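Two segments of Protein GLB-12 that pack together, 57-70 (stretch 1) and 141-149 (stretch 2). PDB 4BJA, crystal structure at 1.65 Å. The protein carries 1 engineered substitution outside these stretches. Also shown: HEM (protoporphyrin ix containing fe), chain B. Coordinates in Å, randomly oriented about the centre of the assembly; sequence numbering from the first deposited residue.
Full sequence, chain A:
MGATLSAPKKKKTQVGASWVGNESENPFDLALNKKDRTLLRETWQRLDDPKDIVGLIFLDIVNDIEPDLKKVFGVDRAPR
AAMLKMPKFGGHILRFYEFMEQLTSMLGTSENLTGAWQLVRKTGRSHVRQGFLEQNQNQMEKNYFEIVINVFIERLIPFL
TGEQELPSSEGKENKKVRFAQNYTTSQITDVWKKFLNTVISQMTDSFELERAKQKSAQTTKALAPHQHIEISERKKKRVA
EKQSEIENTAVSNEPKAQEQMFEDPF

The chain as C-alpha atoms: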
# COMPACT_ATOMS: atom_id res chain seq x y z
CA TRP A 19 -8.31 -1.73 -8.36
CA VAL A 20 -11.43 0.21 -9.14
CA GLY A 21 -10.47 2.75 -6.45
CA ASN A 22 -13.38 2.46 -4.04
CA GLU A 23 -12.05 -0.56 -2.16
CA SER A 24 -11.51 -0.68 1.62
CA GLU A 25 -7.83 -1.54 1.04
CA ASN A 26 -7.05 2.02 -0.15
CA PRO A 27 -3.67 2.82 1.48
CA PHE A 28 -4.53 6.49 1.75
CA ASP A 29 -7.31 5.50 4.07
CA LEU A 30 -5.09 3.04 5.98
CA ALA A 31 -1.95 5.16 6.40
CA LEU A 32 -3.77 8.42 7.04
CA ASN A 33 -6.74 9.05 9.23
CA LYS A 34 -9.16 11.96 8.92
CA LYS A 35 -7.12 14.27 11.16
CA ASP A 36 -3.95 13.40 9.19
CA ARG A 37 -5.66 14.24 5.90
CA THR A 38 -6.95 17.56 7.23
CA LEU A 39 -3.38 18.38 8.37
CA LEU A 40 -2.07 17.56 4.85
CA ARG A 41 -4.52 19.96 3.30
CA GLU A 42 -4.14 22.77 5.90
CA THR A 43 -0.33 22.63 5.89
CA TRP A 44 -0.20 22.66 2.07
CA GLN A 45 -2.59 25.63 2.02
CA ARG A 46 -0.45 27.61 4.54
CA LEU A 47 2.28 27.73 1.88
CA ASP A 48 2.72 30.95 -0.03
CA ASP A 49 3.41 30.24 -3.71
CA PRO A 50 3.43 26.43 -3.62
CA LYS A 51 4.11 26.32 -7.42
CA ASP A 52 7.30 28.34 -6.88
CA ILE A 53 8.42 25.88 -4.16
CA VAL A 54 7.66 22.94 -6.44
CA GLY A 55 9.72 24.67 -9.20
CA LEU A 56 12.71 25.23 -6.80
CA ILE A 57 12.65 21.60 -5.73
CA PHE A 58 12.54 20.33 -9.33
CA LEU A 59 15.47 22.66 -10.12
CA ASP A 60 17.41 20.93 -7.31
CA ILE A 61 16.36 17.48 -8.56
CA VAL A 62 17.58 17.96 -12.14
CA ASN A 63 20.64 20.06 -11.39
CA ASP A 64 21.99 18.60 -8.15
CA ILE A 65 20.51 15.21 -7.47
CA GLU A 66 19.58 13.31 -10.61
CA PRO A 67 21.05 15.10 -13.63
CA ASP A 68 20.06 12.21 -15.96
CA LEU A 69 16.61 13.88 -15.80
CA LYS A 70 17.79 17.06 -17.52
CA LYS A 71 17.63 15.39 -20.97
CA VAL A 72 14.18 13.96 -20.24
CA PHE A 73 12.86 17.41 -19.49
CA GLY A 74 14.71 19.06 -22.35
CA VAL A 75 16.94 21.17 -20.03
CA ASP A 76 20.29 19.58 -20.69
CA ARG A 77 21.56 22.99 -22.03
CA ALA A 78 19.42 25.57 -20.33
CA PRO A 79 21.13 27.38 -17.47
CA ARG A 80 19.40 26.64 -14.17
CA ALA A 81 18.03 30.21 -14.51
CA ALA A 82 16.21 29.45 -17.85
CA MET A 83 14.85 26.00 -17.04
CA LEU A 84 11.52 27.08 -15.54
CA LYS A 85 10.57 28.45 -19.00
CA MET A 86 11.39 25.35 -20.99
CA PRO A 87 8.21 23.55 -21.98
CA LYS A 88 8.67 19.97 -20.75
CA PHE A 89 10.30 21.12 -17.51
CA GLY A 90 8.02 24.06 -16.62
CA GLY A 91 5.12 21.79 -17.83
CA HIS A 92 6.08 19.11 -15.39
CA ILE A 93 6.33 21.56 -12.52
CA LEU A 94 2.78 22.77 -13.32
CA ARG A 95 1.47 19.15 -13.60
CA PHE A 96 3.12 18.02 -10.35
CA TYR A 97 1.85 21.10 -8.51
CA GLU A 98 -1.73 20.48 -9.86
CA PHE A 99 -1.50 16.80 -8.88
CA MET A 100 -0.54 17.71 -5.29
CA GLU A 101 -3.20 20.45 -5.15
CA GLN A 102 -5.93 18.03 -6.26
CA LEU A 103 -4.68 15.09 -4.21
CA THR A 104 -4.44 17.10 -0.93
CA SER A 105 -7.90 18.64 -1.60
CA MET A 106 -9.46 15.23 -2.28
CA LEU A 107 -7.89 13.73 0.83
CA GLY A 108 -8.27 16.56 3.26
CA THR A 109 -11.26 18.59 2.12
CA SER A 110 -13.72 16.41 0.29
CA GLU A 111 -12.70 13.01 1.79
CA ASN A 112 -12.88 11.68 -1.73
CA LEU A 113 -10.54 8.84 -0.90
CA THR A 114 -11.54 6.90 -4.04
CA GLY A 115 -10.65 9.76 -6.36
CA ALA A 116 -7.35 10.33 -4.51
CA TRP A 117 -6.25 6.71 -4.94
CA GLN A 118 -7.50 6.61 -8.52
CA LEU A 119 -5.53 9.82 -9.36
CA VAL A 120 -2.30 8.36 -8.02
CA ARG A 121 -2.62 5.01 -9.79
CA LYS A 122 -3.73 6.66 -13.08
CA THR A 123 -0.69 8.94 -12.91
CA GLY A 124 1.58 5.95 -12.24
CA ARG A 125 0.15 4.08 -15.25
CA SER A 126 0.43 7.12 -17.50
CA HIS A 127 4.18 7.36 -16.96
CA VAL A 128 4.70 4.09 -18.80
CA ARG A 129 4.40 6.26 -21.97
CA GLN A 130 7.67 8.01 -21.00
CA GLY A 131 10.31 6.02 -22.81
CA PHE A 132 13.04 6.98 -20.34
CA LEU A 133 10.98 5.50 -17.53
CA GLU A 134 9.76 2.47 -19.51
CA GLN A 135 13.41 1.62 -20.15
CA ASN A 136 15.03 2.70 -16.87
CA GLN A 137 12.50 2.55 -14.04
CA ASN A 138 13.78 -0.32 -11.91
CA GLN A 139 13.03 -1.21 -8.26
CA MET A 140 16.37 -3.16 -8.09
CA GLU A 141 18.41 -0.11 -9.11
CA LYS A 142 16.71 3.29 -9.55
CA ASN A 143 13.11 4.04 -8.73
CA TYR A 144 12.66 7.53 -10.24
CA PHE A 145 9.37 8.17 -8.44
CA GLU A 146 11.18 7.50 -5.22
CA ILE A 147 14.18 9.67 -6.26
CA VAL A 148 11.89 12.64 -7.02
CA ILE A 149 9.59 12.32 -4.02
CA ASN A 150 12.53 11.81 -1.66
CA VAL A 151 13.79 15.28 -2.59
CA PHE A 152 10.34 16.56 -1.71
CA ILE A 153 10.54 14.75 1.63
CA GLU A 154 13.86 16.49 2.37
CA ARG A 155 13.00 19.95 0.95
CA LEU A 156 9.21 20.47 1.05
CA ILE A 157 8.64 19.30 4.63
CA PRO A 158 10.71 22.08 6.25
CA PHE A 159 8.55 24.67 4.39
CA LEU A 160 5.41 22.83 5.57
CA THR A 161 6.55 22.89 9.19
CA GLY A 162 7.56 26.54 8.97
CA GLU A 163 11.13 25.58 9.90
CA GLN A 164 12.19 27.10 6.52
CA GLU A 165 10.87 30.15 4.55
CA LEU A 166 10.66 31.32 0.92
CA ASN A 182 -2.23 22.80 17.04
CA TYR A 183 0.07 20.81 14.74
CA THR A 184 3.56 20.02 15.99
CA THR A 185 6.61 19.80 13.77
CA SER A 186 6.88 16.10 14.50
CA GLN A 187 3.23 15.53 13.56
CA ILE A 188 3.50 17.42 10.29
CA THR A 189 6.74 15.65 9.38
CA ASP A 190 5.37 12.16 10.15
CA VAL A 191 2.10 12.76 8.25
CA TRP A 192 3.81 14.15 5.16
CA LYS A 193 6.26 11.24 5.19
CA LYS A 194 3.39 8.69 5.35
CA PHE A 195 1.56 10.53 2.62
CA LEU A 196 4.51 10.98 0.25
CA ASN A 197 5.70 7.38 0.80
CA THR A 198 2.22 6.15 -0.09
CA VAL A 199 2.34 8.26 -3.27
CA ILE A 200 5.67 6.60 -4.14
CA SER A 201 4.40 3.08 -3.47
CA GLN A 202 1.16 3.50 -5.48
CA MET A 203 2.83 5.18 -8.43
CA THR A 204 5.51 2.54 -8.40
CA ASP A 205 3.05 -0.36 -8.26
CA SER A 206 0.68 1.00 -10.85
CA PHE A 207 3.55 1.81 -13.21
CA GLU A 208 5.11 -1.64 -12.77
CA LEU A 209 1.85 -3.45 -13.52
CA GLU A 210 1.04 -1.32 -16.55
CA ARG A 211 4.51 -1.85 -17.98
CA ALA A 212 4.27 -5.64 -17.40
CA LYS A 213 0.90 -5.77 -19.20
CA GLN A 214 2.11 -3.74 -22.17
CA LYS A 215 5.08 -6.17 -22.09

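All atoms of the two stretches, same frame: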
# COMPACT_ATOMS: atom_id res chain seq x y z
N ILE A 57 12.28 22.97 -6.04
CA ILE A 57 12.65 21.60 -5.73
C ILE A 57 12.98 20.80 -7.01
O ILE A 57 13.95 20.05 -7.05
CB ILE A 57 11.59 20.91 -4.81
CG1 ILE A 57 11.55 21.63 -3.46
CG2 ILE A 57 11.92 19.35 -4.64
CD1 ILE A 57 10.41 21.26 -2.54
N PHE A 58 12.19 20.96 -8.08
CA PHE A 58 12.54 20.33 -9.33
C PHE A 58 13.86 20.86 -9.89
O PHE A 58 14.60 20.11 -10.49
CB PHE A 58 11.40 20.44 -10.38
CG PHE A 58 10.50 19.26 -10.32
CD1 PHE A 58 10.91 18.04 -10.85
CD2 PHE A 58 9.27 19.36 -9.65
CE1 PHE A 58 10.04 16.90 -10.80
CE2 PHE A 58 8.42 18.22 -9.58
CZ PHE A 58 8.80 17.02 -10.14
N LEU A 59 14.15 22.14 -9.68
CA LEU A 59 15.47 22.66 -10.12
C LEU A 59 16.58 21.92 -9.36
O LEU A 59 17.53 21.43 -9.96
CB LEU A 59 15.57 24.16 -9.94
CG LEU A 59 14.77 25.01 -10.93
CD1 LEU A 59 14.77 26.48 -10.51
CD2 LEU A 59 15.30 24.87 -12.36
N ASP A 60 16.43 21.77 -8.04
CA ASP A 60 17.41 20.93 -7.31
C ASP A 60 17.49 19.48 -7.81
O ASP A 60 18.55 18.93 -7.96
CB ASP A 60 17.08 20.91 -5.82
CG ASP A 60 17.34 22.23 -5.14
OD1 ASP A 60 17.89 23.16 -5.77
OD2 ASP A 60 16.98 22.35 -3.94
N ILE A 61 16.35 18.84 -8.06
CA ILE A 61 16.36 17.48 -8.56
C ILE A 61 17.19 17.32 -9.85
O ILE A 61 18.06 16.43 -9.93
CB ILE A 61 14.92 17.01 -8.85
CG1 ILE A 61 14.20 16.78 -7.50
CG2 ILE A 61 14.95 15.70 -9.67
CD1 ILE A 61 12.66 16.60 -7.67
N VAL A 62 16.92 18.15 -10.85
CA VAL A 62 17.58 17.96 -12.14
C VAL A 62 19.00 18.51 -12.15
O VAL A 62 19.84 18.02 -12.89
CB VAL A 62 16.76 18.51 -13.32
CG1 VAL A 62 15.35 17.87 -13.27
CG2 VAL A 62 16.72 20.00 -13.32
N ASN A 63 19.29 19.50 -11.33
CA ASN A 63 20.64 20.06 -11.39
C ASN A 63 21.60 19.42 -10.40
O ASN A 63 22.81 19.33 -10.70
CB ASN A 63 20.61 21.55 -11.13
CG ASN A 63 20.09 22.32 -12.30
OD1 ASN A 63 20.82 22.52 -13.30
ND2 ASN A 63 18.85 22.80 -12.17
N ASP A 64 21.10 19.05 -9.23
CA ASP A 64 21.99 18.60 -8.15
C ASP A 64 21.89 17.13 -7.85
O ASP A 64 22.86 16.50 -7.46
CB ASP A 64 21.74 19.43 -6.87
CG ASP A 64 21.81 20.92 -7.11
OD1 ASP A 64 22.79 21.40 -7.72
OD2 ASP A 64 20.92 21.64 -6.63
N ILE A 65 20.71 16.53 -8.02
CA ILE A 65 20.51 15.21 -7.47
C ILE A 65 20.50 14.15 -8.53
O ILE A 65 21.20 13.15 -8.41
CB ILE A 65 19.19 15.15 -6.63
CG1 ILE A 65 19.13 16.28 -5.58
CG2 ILE A 65 19.04 13.75 -6.02
CD1 ILE A 65 20.21 16.19 -4.48
N GLU A 66 19.71 14.34 -9.59
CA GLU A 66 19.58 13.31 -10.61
C GLU A 66 19.68 14.00 -11.98
O GLU A 66 18.68 14.23 -12.66
CB GLU A 66 18.21 12.58 -10.42
CG GLU A 66 18.05 11.29 -11.20
CD GLU A 66 18.95 10.16 -10.73
OE1 GLU A 66 19.18 10.01 -9.50
OE2 GLU A 66 19.44 9.42 -11.62
N PRO A 67 20.90 14.35 -12.38
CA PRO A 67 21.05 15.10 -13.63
C PRO A 67 20.71 14.34 -14.91
O PRO A 67 20.52 15.00 -15.95
CB PRO A 67 22.52 15.58 -13.59
CG PRO A 67 23.19 14.55 -12.66
CD PRO A 67 22.16 14.26 -11.62
N ASP A 68 20.61 13.00 -14.85
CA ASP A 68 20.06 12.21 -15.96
C ASP A 68 18.68 12.73 -16.42
O ASP A 68 18.30 12.55 -17.60
CB ASP A 68 19.90 10.73 -15.59
CG ASP A 68 21.09 9.88 -15.97
OD1 ASP A 68 22.08 10.42 -16.50
OD2 ASP A 68 21.04 8.64 -15.75
N LEU A 69 17.96 13.37 -15.50
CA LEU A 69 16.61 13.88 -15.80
C LEU A 69 16.61 15.16 -16.61
O LEU A 69 15.58 15.57 -17.14
CB LEU A 69 15.78 14.06 -14.51
CG LEU A 69 15.48 12.72 -13.81
CD1 LEU A 69 14.68 12.98 -12.52
CD2 LEU A 69 14.72 11.71 -14.73
N LYS A 70 17.76 15.81 -16.77
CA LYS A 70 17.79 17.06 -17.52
C LYS A 70 17.38 16.80 -18.97
O LYS A 70 16.54 17.51 -19.51
CB LYS A 70 19.18 17.73 -17.43
CG LYS A 70 19.38 18.48 -16.11
CD LYS A 70 20.69 19.34 -16.14
CE LYS A 70 21.82 18.66 -15.50
NZ LYS A 70 23.04 19.52 -15.82
N GLU A 141 17.34 -1.03 -8.76
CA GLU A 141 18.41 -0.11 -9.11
C GLU A 141 18.11 1.40 -8.95
O GLU A 141 18.69 2.05 -8.10
CB GLU A 141 18.77 -0.33 -10.58
CG GLU A 141 19.86 0.54 -11.16
CD GLU A 141 20.41 -0.04 -12.47
OE1 GLU A 141 19.94 -1.12 -12.90
OE2 GLU A 141 21.33 0.58 -13.06
N LYS A 142 17.24 1.95 -9.78
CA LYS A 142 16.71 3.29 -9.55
C LYS A 142 15.21 3.30 -9.69
O LYS A 142 14.67 2.98 -10.75
CB LYS A 142 17.31 4.35 -10.49
CG LYS A 142 18.77 4.76 -10.10
CD LYS A 142 19.28 5.85 -11.06
CE LYS A 142 20.39 6.71 -10.43
NZ LYS A 142 21.50 5.89 -9.89
N ASN A 143 14.55 3.74 -8.63
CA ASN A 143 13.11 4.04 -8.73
C ASN A 143 12.97 5.56 -8.82
O ASN A 143 13.18 6.25 -7.84
CB ASN A 143 12.41 3.49 -7.47
CG ASN A 143 10.95 3.80 -7.44
OD1 ASN A 143 10.49 4.75 -8.08
ND2 ASN A 143 10.18 2.97 -6.72
N TYR A 144 12.66 6.08 -10.01
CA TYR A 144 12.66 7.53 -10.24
C TYR A 144 11.51 8.23 -9.51
O TYR A 144 11.63 9.39 -9.20
CB TYR A 144 12.66 7.86 -11.76
CG TYR A 144 13.96 7.44 -12.41
CD1 TYR A 144 15.06 8.29 -12.40
CD2 TYR A 144 14.09 6.18 -12.99
CE1 TYR A 144 16.26 7.90 -12.99
CE2 TYR A 144 15.29 5.78 -13.56
CZ TYR A 144 16.35 6.64 -13.55
OH TYR A 144 17.53 6.22 -14.13
N PHE A 145 10.40 7.54 -9.23
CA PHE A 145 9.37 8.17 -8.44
C PHE A 145 9.87 8.38 -7.03
O PHE A 145 9.62 9.44 -6.42
CB PHE A 145 8.11 7.29 -8.41
CG PHE A 145 7.57 6.98 -9.77
CD1 PHE A 145 7.32 8.03 -10.68
CD2 PHE A 145 7.40 5.65 -10.19
CE1 PHE A 145 6.82 7.73 -11.96
CE2 PHE A 145 6.93 5.36 -11.45
CZ PHE A 145 6.64 6.40 -12.34
N GLU A 146 10.59 7.38 -6.52
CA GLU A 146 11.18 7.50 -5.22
C GLU A 146 12.28 8.61 -5.18
O GLU A 146 12.32 9.42 -4.25
CB GLU A 146 11.75 6.14 -4.82
CG GLU A 146 12.37 6.14 -3.45
CD GLU A 146 12.95 4.79 -3.14
OE1 GLU A 146 14.04 4.49 -3.66
OE2 GLU A 146 12.31 4.00 -2.42
N ILE A 147 13.10 8.68 -6.22
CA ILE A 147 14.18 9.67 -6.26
C ILE A 147 13.55 11.09 -6.20
O ILE A 147 13.98 11.95 -5.42
CB ILE A 147 15.01 9.48 -7.54
CG1 ILE A 147 15.88 8.22 -7.41
CG2 ILE A 147 15.87 10.77 -7.83
CD1 ILE A 147 16.49 7.68 -8.68
N VAL A 148 12.50 11.31 -6.97
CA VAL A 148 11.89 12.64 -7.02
C VAL A 148 11.22 12.95 -5.69
O VAL A 148 11.40 14.05 -5.09
CB VAL A 148 10.85 12.71 -8.18
CG1 VAL A 148 10.00 13.96 -8.08
CG2 VAL A 148 11.60 12.69 -9.56
N ILE A 149 10.36 12.03 -5.23
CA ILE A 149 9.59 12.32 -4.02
C ILE A 149 10.50 12.41 -2.80
O ILE A 149 10.24 13.21 -1.92
CB ILE A 149 8.43 11.35 -3.81
CG1 ILE A 149 7.45 11.60 -4.93
CG2 ILE A 149 7.81 11.56 -2.40
CD1 ILE A 149 6.67 12.86 -4.78
CHA HEM B . 3.67 13.87 -16.88
CHB HEM B . 3.27 13.83 -12.06
CHC HEM B . 7.58 11.73 -11.72
CHD HEM B . 8.30 12.50 -16.42
C1A HEM B . 3.19 13.98 -15.63
C2A HEM B . 1.84 14.40 -15.28
C3A HEM B . 1.77 14.38 -13.93
C4A HEM B . 3.05 13.96 -13.41
CMA HEM B . 0.56 14.75 -13.03
CAA HEM B . 0.73 14.77 -16.31
CBA HEM B . -0.47 13.82 -16.21
CGA HEM B . 0.01 12.47 -16.53
O1A HEM B . 0.72 12.32 -17.56
O2A HEM B . -0.28 11.58 -15.69
C1B HEM B . 4.39 13.20 -11.59
C2B HEM B . 4.59 12.78 -10.21
C3B HEM B . 5.75 12.21 -10.12
C4B HEM B . 6.36 12.24 -11.43
CMB HEM B . 3.57 12.98 -9.07
CAB HEM B . 6.33 11.58 -8.82
CBB HEM B . 7.62 11.41 -8.71
C1C HEM B . 8.14 11.74 -12.95
C2C HEM B . 9.46 11.25 -13.27
C3C HEM B . 9.66 11.45 -14.56
C4C HEM B . 8.50 12.11 -15.11
CMC HEM B . 10.41 10.57 -12.26
CAC HEM B . 10.95 11.05 -15.32
CBC HEM B . 10.84 10.83 -16.61
C1D HEM B . 7.17 13.01 -16.94
C2D HEM B . 7.04 13.55 -18.26
C3D HEM B . 5.61 13.96 -18.40
C4D HEM B . 4.99 13.63 -17.15
CMD HEM B . 8.13 13.69 -19.35
CAD HEM B . 4.96 14.63 -19.63
CBD HEM B . 4.84 16.13 -19.29
CGD HEM B . 6.17 16.88 -19.22
O1D HEM B . 7.19 16.45 -19.81
O2D HEM B . 6.19 17.94 -18.58
NA HEM B . 3.92 13.73 -14.46
NB HEM B . 5.51 12.85 -12.34
NC HEM B . 7.60 12.26 -14.10
ND HEM B . 5.93 13.08 -16.30
FE HEM B . 5.72 13.01 -14.32
O HOH W 1 19.59 8.12 -13.65

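No direct hydrogen bond or salt bridge joins the two stretches; their polar link runs through one water bound to the buried E66. Water 1 donates to E66 OE2 at 2.4 Å and to D68 OD2 at 2.6 Å, and accepts from Y144 OH at 2.8 Å, so two acids of stretch 1 share a solvent molecule with the tyrosine hydroxyl of stretch 2. Both of its protons are thereby committed to carboxylates, which suits its role as acceptor from Y144.

E66 sits where the helix ends. The helix of stretch 1 widens into a pi-type turn at 61-65, and E66 leaves helical phi/psi at -135/77 while E66 N still bonds I61 O at 2.7 Å. Its CA-to-CB bond points toward stretch 2, and the side chain (chi1 t, chi2 p) brings E66 OE2 to 3.1 Å from K142 CE and E66 OE1 to 3.7 Å from I147 CD1. The lysine's charge is near without forming a salt bridge: E66 OE2 to K142 NZ is 4.4 Å.

Around this polar site the packing is apolar. V148, with 81 Å² covered, is the most heavily covered residue of the contact. Where the CA atoms of I61 and V148 are 6.8 Å apart, the branched valine sends CG1 to I61 CD1 at 3.8 Å and F58 CZ at 3.9 Å, the latter obliquely to the ring, while V148 CG2 lies 4.3 Å from L69 CD1. L69 CD2 approaches Y144 CD1 at 4.2 Å; the tyrosine combines an apolar ring contact with a water-bound hydroxyl.

N143 caps the second helix, its OD1 accepting from E146 N at 3.1 Å and weakly from F145 N at 3.0 Å. The heme adjoins this packing: V148 CB lies 3.5 Å from HEM CBB, and L69 CD2 3.9 Å from HEM CAC.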